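Local coordinates for M152 protein (Murid herpesvirus 1, PDB 4G59) that is a viral MHC class I-like membrane protein that probably binds host RAE-1 ligands of the NKG2D receptor and helps infected cells evade immune recognition, at residues 12-17 with 254-259; 201-206 with 229-234. All blocks are in the same frame, centred on the assembly; numbering follows the deposited sequence.

How the contacts relate
Near the N terminus, strand 5-11 runs into the loop that holds 12-17. The chain then builds the MHC-like platform and helix 161-178 before entering the C-terminal, probably immunoglobulin-like part, to which strand 5-11 adds an edge strand beside 258-264. There, contact 2 closes a short loop by pairing 201-206 with 229-234, inside one four-stranded sheet. Contact 1 closes a far longer loop when the turn at 254-259 returns to 12-17, at the end of the other four-stranded sheet. Contact 2 is therefore nested within contact 1. Their centres lie about 17 Å apart. They still meet between the two sheets, where Trp-258 CH2 packs 4.2 Å from Met-201 SD.

Contact 1 (12-17 with 254-259); sequences DERVDI and SPTGWY
Pro-255 meets the far end of 12-17, where its CB lies 4.1 Å from CG2 of Ile-17. The two side chains cross obliquely. Ile-17 also packs on Cys-172 and Val-176 of helix 161-178, which extends the apolar patch. The carbonyl O of Pro-255 rests against Val-15, 3.3 Å from its CB.

Thr-256 makes the main polar link through its backbone. Its O accepts Val-15 N at 2.6 Å in a nearly straight bond (174° at the hydrogen). The donor stands well above the carbonyl plane. The same O receives a CA-H...O contact from Arg-14 CA at 3.3 Å. Thr-256 OG1 sits between the backbone N and carbonyl carbon (chi1 62°), where Ser-254 OG donates to it at 2.8 Å.

Gly-257 ends the type I turn, and its N bonds to Ser-254 O. With its positive phi, it forms the G1 bulge of a hairpin joining strands 250-253 and 258-264. Its CA approaches CG2 of Val-15 at 4.0 Å.

Trp-258 lies beside Arg-14, pointing the same way. Its CD1 is 3.7 Å above one face of the guanidinium, toward the rim. The planes are 45° apart, so this is no flat stack.

Asp-179, outside both segments, joins these polar ends. Its OD2 takes a salt bridge from Arg-14 NH1 and a hydrogen bond with Thr-256 OG1, while its OD1 bonds Trp-258 NE1. One carboxylate is thus gripped from both segments, and the arginine probably favours its ionised form.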
# COMPACT_ATOMS: atom_id res chain seq x y z
N ASP B 12 -7.72 -29.66 -0.30
CA ASP B 12 -7.44 -30.84 0.49
C ASP B 12 -8.45 -30.86 1.61
O ASP B 12 -9.47 -31.53 1.51
CB ASP B 12 -6.02 -30.80 1.06
CG ASP B 12 -5.72 -31.98 1.96
OD1 ASP B 12 -6.36 -33.04 1.78
OD2 ASP B 12 -4.85 -31.86 2.84
N GLU B 13 -8.17 -30.11 2.66
CA GLU B 13 -9.09 -30.02 3.78
C GLU B 13 -9.34 -28.55 4.05
O GLU B 13 -8.40 -27.79 4.19
CB GLU B 13 -8.47 -30.69 5.00
CG GLU B 13 -9.43 -31.58 5.77
CD GLU B 13 -8.75 -32.46 6.80
OE1 GLU B 13 -7.59 -32.17 7.17
OE2 GLU B 13 -9.37 -33.43 7.25
N ARG B 14 -10.60 -28.14 4.12
CA ARG B 14 -10.89 -26.75 4.46
C ARG B 14 -10.31 -26.39 5.82
O ARG B 14 -10.50 -27.13 6.80
CB ARG B 14 -12.39 -26.45 4.41
CG ARG B 14 -12.93 -26.09 3.03
CD ARG B 14 -12.31 -24.79 2.47
NE ARG B 14 -12.57 -24.66 1.03
CZ ARG B 14 -13.45 -23.82 0.49
NH1 ARG B 14 -14.15 -23.00 1.26
NH2 ARG B 14 -13.61 -23.78 -0.82
N VAL B 15 -9.58 -25.28 5.89
CA VAL B 15 -9.06 -24.77 7.17
C VAL B 15 -10.03 -23.76 7.78
O VAL B 15 -10.44 -22.80 7.12
CB VAL B 15 -7.70 -24.10 7.01
CG1 VAL B 15 -7.19 -23.62 8.37
CG2 VAL B 15 -6.69 -25.04 6.35
N ASP B 16 -10.43 -24.00 9.02
CA ASP B 16 -11.29 -23.06 9.71
C ASP B 16 -10.42 -21.99 10.36
O ASP B 16 -9.70 -22.27 11.31
CB ASP B 16 -12.11 -23.79 10.77
CG ASP B 16 -13.04 -22.86 11.54
OD1 ASP B 16 -13.46 -21.80 10.99
OD2 ASP B 16 -13.37 -23.21 12.69
N ILE B 17 -10.49 -20.78 9.84
CA ILE B 17 -9.62 -19.70 10.31
C ILE B 17 -10.25 -18.84 11.40
O ILE B 17 -9.67 -17.84 11.79
CB ILE B 17 -9.29 -18.77 9.16
CG1 ILE B 17 -10.58 -18.26 8.55
CG2 ILE B 17 -8.45 -19.50 8.11
CD1 ILE B 17 -10.38 -17.07 7.69
N SER B 254 -5.07 -19.79 -0.51
CA SER B 254 -6.00 -19.22 0.46
C SER B 254 -5.77 -19.85 1.82
O SER B 254 -5.48 -21.04 1.92
CB SER B 254 -7.43 -19.50 0.00
OG SER B 254 -8.34 -19.28 1.06
N PRO B 255 -5.88 -19.05 2.88
CA PRO B 255 -5.66 -19.61 4.22
C PRO B 255 -6.69 -20.69 4.53
O PRO B 255 -6.45 -21.50 5.43
CB PRO B 255 -5.85 -18.41 5.16
CG PRO B 255 -5.79 -17.18 4.28
CD PRO B 255 -6.15 -17.59 2.90
N THR B 256 -7.81 -20.71 3.82
CA THR B 256 -8.82 -21.74 4.06
C THR B 256 -8.44 -23.10 3.47
O THR B 256 -9.16 -24.08 3.65
CB THR B 256 -10.19 -21.33 3.57
OG1 THR B 256 -10.14 -21.14 2.16
CG2 THR B 256 -10.59 -20.05 4.23
N GLY B 257 -7.31 -23.16 2.77
CA GLY B 257 -6.73 -24.45 2.44
C GLY B 257 -6.81 -24.92 1.00
O GLY B 257 -6.31 -25.98 0.66
N TRP B 258 -7.44 -24.12 0.16
CA TRP B 258 -7.41 -24.38 -1.26
C TRP B 258 -6.35 -23.54 -1.96
O TRP B 258 -5.94 -22.50 -1.43
CB TRP B 258 -8.79 -24.12 -1.85
CG TRP B 258 -9.25 -22.69 -1.79
CD1 TRP B 258 -10.06 -22.13 -0.84
CD2 TRP B 258 -8.95 -21.64 -2.73
NE1 TRP B 258 -10.28 -20.80 -1.14
CE2 TRP B 258 -9.61 -20.48 -2.29
CE3 TRP B 258 -8.18 -21.59 -3.90
CZ2 TRP B 258 -9.52 -19.27 -2.99
CZ3 TRP B 258 -8.10 -20.38 -4.60
CH2 TRP B 258 -8.77 -19.24 -4.14
N TYR B 259 -5.88 -23.98 -3.13
CA TYR B 259 -5.06 -23.13 -3.97
C TYR B 259 -5.39 -23.39 -5.42
O TYR B 259 -5.85 -24.48 -5.77
CB TYR B 259 -3.57 -23.30 -3.70
CG TYR B 259 -2.99 -24.66 -4.03
CD1 TYR B 259 -2.41 -24.90 -5.27
CD2 TYR B 259 -2.99 -25.68 -3.09
CE1 TYR B 259 -1.86 -26.14 -5.57
CE2 TYR B 259 -2.44 -26.92 -3.38
CZ TYR B 259 -1.88 -27.14 -4.62
OH TYR B 259 -1.35 -28.38 -4.90

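Contact 2 (201-206 with 229-234); sequences MRTQVP and GRLKVE
Met-201 and Val-233 form a hydrogen-bonded antiparallel pair, with N-H...O bonds of 2.8 Å from Met-201 N to Val-233 O and from Val-233 N to Met-201 O. Thr-203 and Leu-231 form the next such pair. Thr-203 N reaches Leu-231 O at 3.0 Å, and Leu-231 N reaches Thr-203 O at 2.7 Å. Between them, Arg-202 and Lys-232 make a non-hydrogen-bonded pair. Arg-202 CA and Lys-232 CA make CA-H...O contacts to Leu-231 O and Met-201 O, respectively.

These are the two central strands of the sheet 185-191, 196-203, 231-238 and 220-225. This is consistent with one sheet of an immunoglobulin-like domain, as in the alpha3 domain of MHC class I.

Apolar contacts lie on the face of Met-201, Thr-203, Leu-231 and Val-233. Met-201 runs beside Val-233 and bends at its end (chi3 80°), bringing CE to 4.1 Å from Val-233 CG2. Leu-231 CB lies 3.8 Å from Thr-203 CG2. Past the strand end, Leu-231 CD2 presses on Pro-206 CA at 3.5 Å. Leu-231 also touches Phe-59 and Ser-45, while Val-205 packs on helix 161-178. Thr-203 OG1 is hydrogen-bonded to Asn-184 OD1.

Charged side chains occupy the other face. Lys-232 CD lies over the guanidinium of Arg-202, near its rim. Lys-232 NZ makes a long salt bridge to Glu-234 OE2 (3.7 Å), an oxygen also hydrogen-bonded to Tyr-222 OH; this may offset the like charge of Arg-202.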
# COMPACT_ATOMS: atom_id res chain seq x y z
N MET B 201 -6.87 -12.11 -9.84
CA MET B 201 -8.05 -12.74 -9.24
C MET B 201 -8.99 -11.68 -8.63
O MET B 201 -8.60 -10.94 -7.71
CB MET B 201 -7.67 -13.74 -8.15
CG MET B 201 -8.90 -14.47 -7.65
SD MET B 201 -8.52 -15.77 -6.48
CE MET B 201 -8.28 -14.82 -4.98
N ARG B 202 -10.21 -11.60 -9.16
CA ARG B 202 -11.25 -10.74 -8.58
C ARG B 202 -12.14 -11.61 -7.71
O ARG B 202 -12.51 -12.72 -8.10
CB ARG B 202 -12.08 -10.08 -9.66
CG ARG B 202 -11.32 -8.99 -10.43
CD ARG B 202 -12.10 -8.54 -11.67
NE ARG B 202 -11.42 -7.43 -12.33
CZ ARG B 202 -10.42 -7.57 -13.20
NH1 ARG B 202 -9.98 -8.77 -13.54
NH2 ARG B 202 -9.85 -6.50 -13.74
N THR B 203 -12.47 -11.11 -6.52
CA THR B 203 -13.21 -11.89 -5.55
C THR B 203 -13.95 -10.96 -4.60
O THR B 203 -13.62 -9.77 -4.51
CB THR B 203 -12.25 -12.81 -4.77
OG1 THR B 203 -12.99 -13.75 -3.97
CG2 THR B 203 -11.26 -11.99 -3.88
N GLN B 204 -14.94 -11.50 -3.89
CA GLN B 204 -15.71 -10.72 -2.91
C GLN B 204 -15.53 -11.27 -1.50
O GLN B 204 -16.34 -11.03 -0.60
CB GLN B 204 -17.19 -10.76 -3.28
CG GLN B 204 -17.54 -10.07 -4.61
CD GLN B 204 -19.02 -10.20 -4.96
OE1 GLN B 204 -19.84 -10.58 -4.11
NE2 GLN B 204 -19.37 -9.88 -6.20
N VAL B 205 -14.46 -12.04 -1.33
CA VAL B 205 -14.19 -12.75 -0.10
C VAL B 205 -12.83 -12.30 0.43
O VAL B 205 -11.80 -12.68 -0.11
CB VAL B 205 -14.19 -14.25 -0.35
CG1 VAL B 205 -13.77 -15.02 0.91
CG2 VAL B 205 -15.57 -14.68 -0.80
N PRO B 206 -12.84 -11.49 1.50
CA PRO B 206 -11.61 -10.85 1.97
C PRO B 206 -10.67 -11.76 2.75
O PRO B 206 -10.50 -11.61 3.97
CB PRO B 206 -12.13 -9.74 2.91
CG PRO B 206 -13.52 -10.26 3.39
CD PRO B 206 -14.06 -10.98 2.18
N GLY B 229 -17.63 -4.20 -1.71
CA GLY B 229 -17.22 -5.52 -1.29
C GLY B 229 -16.44 -6.25 -2.37
O GLY B 229 -16.44 -7.48 -2.42
N ARG B 230 -15.77 -5.50 -3.23
CA ARG B 230 -15.02 -6.11 -4.33
C ARG B 230 -13.52 -6.06 -4.08
O ARG B 230 -13.00 -5.01 -3.70
CB ARG B 230 -15.37 -5.42 -5.65
CG ARG B 230 -16.85 -5.55 -6.04
CD ARG B 230 -17.19 -4.70 -7.25
NE ARG B 230 -17.11 -3.28 -6.96
CZ ARG B 230 -16.75 -2.35 -7.84
NH1 ARG B 230 -16.45 -2.70 -9.08
NH2 ARG B 230 -16.70 -1.08 -7.49
N LEU B 231 -12.82 -7.19 -4.26
CA LEU B 231 -11.37 -7.25 -4.03
C LEU B 231 -10.66 -7.72 -5.28
O LEU B 231 -11.25 -8.43 -6.11
CB LEU B 231 -11.00 -8.27 -2.95
CG LEU B 231 -11.26 -8.15 -1.48
CD1 LEU B 231 -12.63 -8.59 -1.19
CD2 LEU B 231 -10.30 -9.10 -0.80
N LYS B 232 -9.37 -7.37 -5.36
CA LYS B 232 -8.54 -7.77 -6.49
C LYS B 232 -7.16 -8.17 -5.99
O LYS B 232 -6.50 -7.39 -5.30
CB LYS B 232 -8.43 -6.61 -7.48
CG LYS B 232 -7.42 -6.79 -8.59
CD LYS B 232 -8.03 -6.40 -9.94
CE LYS B 232 -8.12 -4.90 -10.18
NZ LYS B 232 -6.77 -4.31 -10.39
N VAL B 233 -6.73 -9.37 -6.36
CA VAL B 233 -5.36 -9.84 -6.10
C VAL B 233 -4.68 -9.84 -7.45
O VAL B 233 -5.23 -10.35 -8.42
CB VAL B 233 -5.34 -11.28 -5.54
CG1 VAL B 233 -3.89 -11.75 -5.31
CG2 VAL B 233 -6.15 -11.35 -4.26
N GLU B 234 -3.50 -9.24 -7.54
CA GLU B 234 -2.88 -9.07 -8.85
C GLU B 234 -1.39 -9.23 -8.72
O GLU B 234 -0.82 -8.85 -7.70
CB GLU B 234 -3.22 -7.68 -9.42
CG GLU B 234 -2.77 -7.46 -10.87
CD GLU B 234 -3.62 -6.41 -11.58
OE1 GLU B 234 -4.56 -6.79 -12.32
OE2 GLU B 234 -3.35 -5.21 -11.40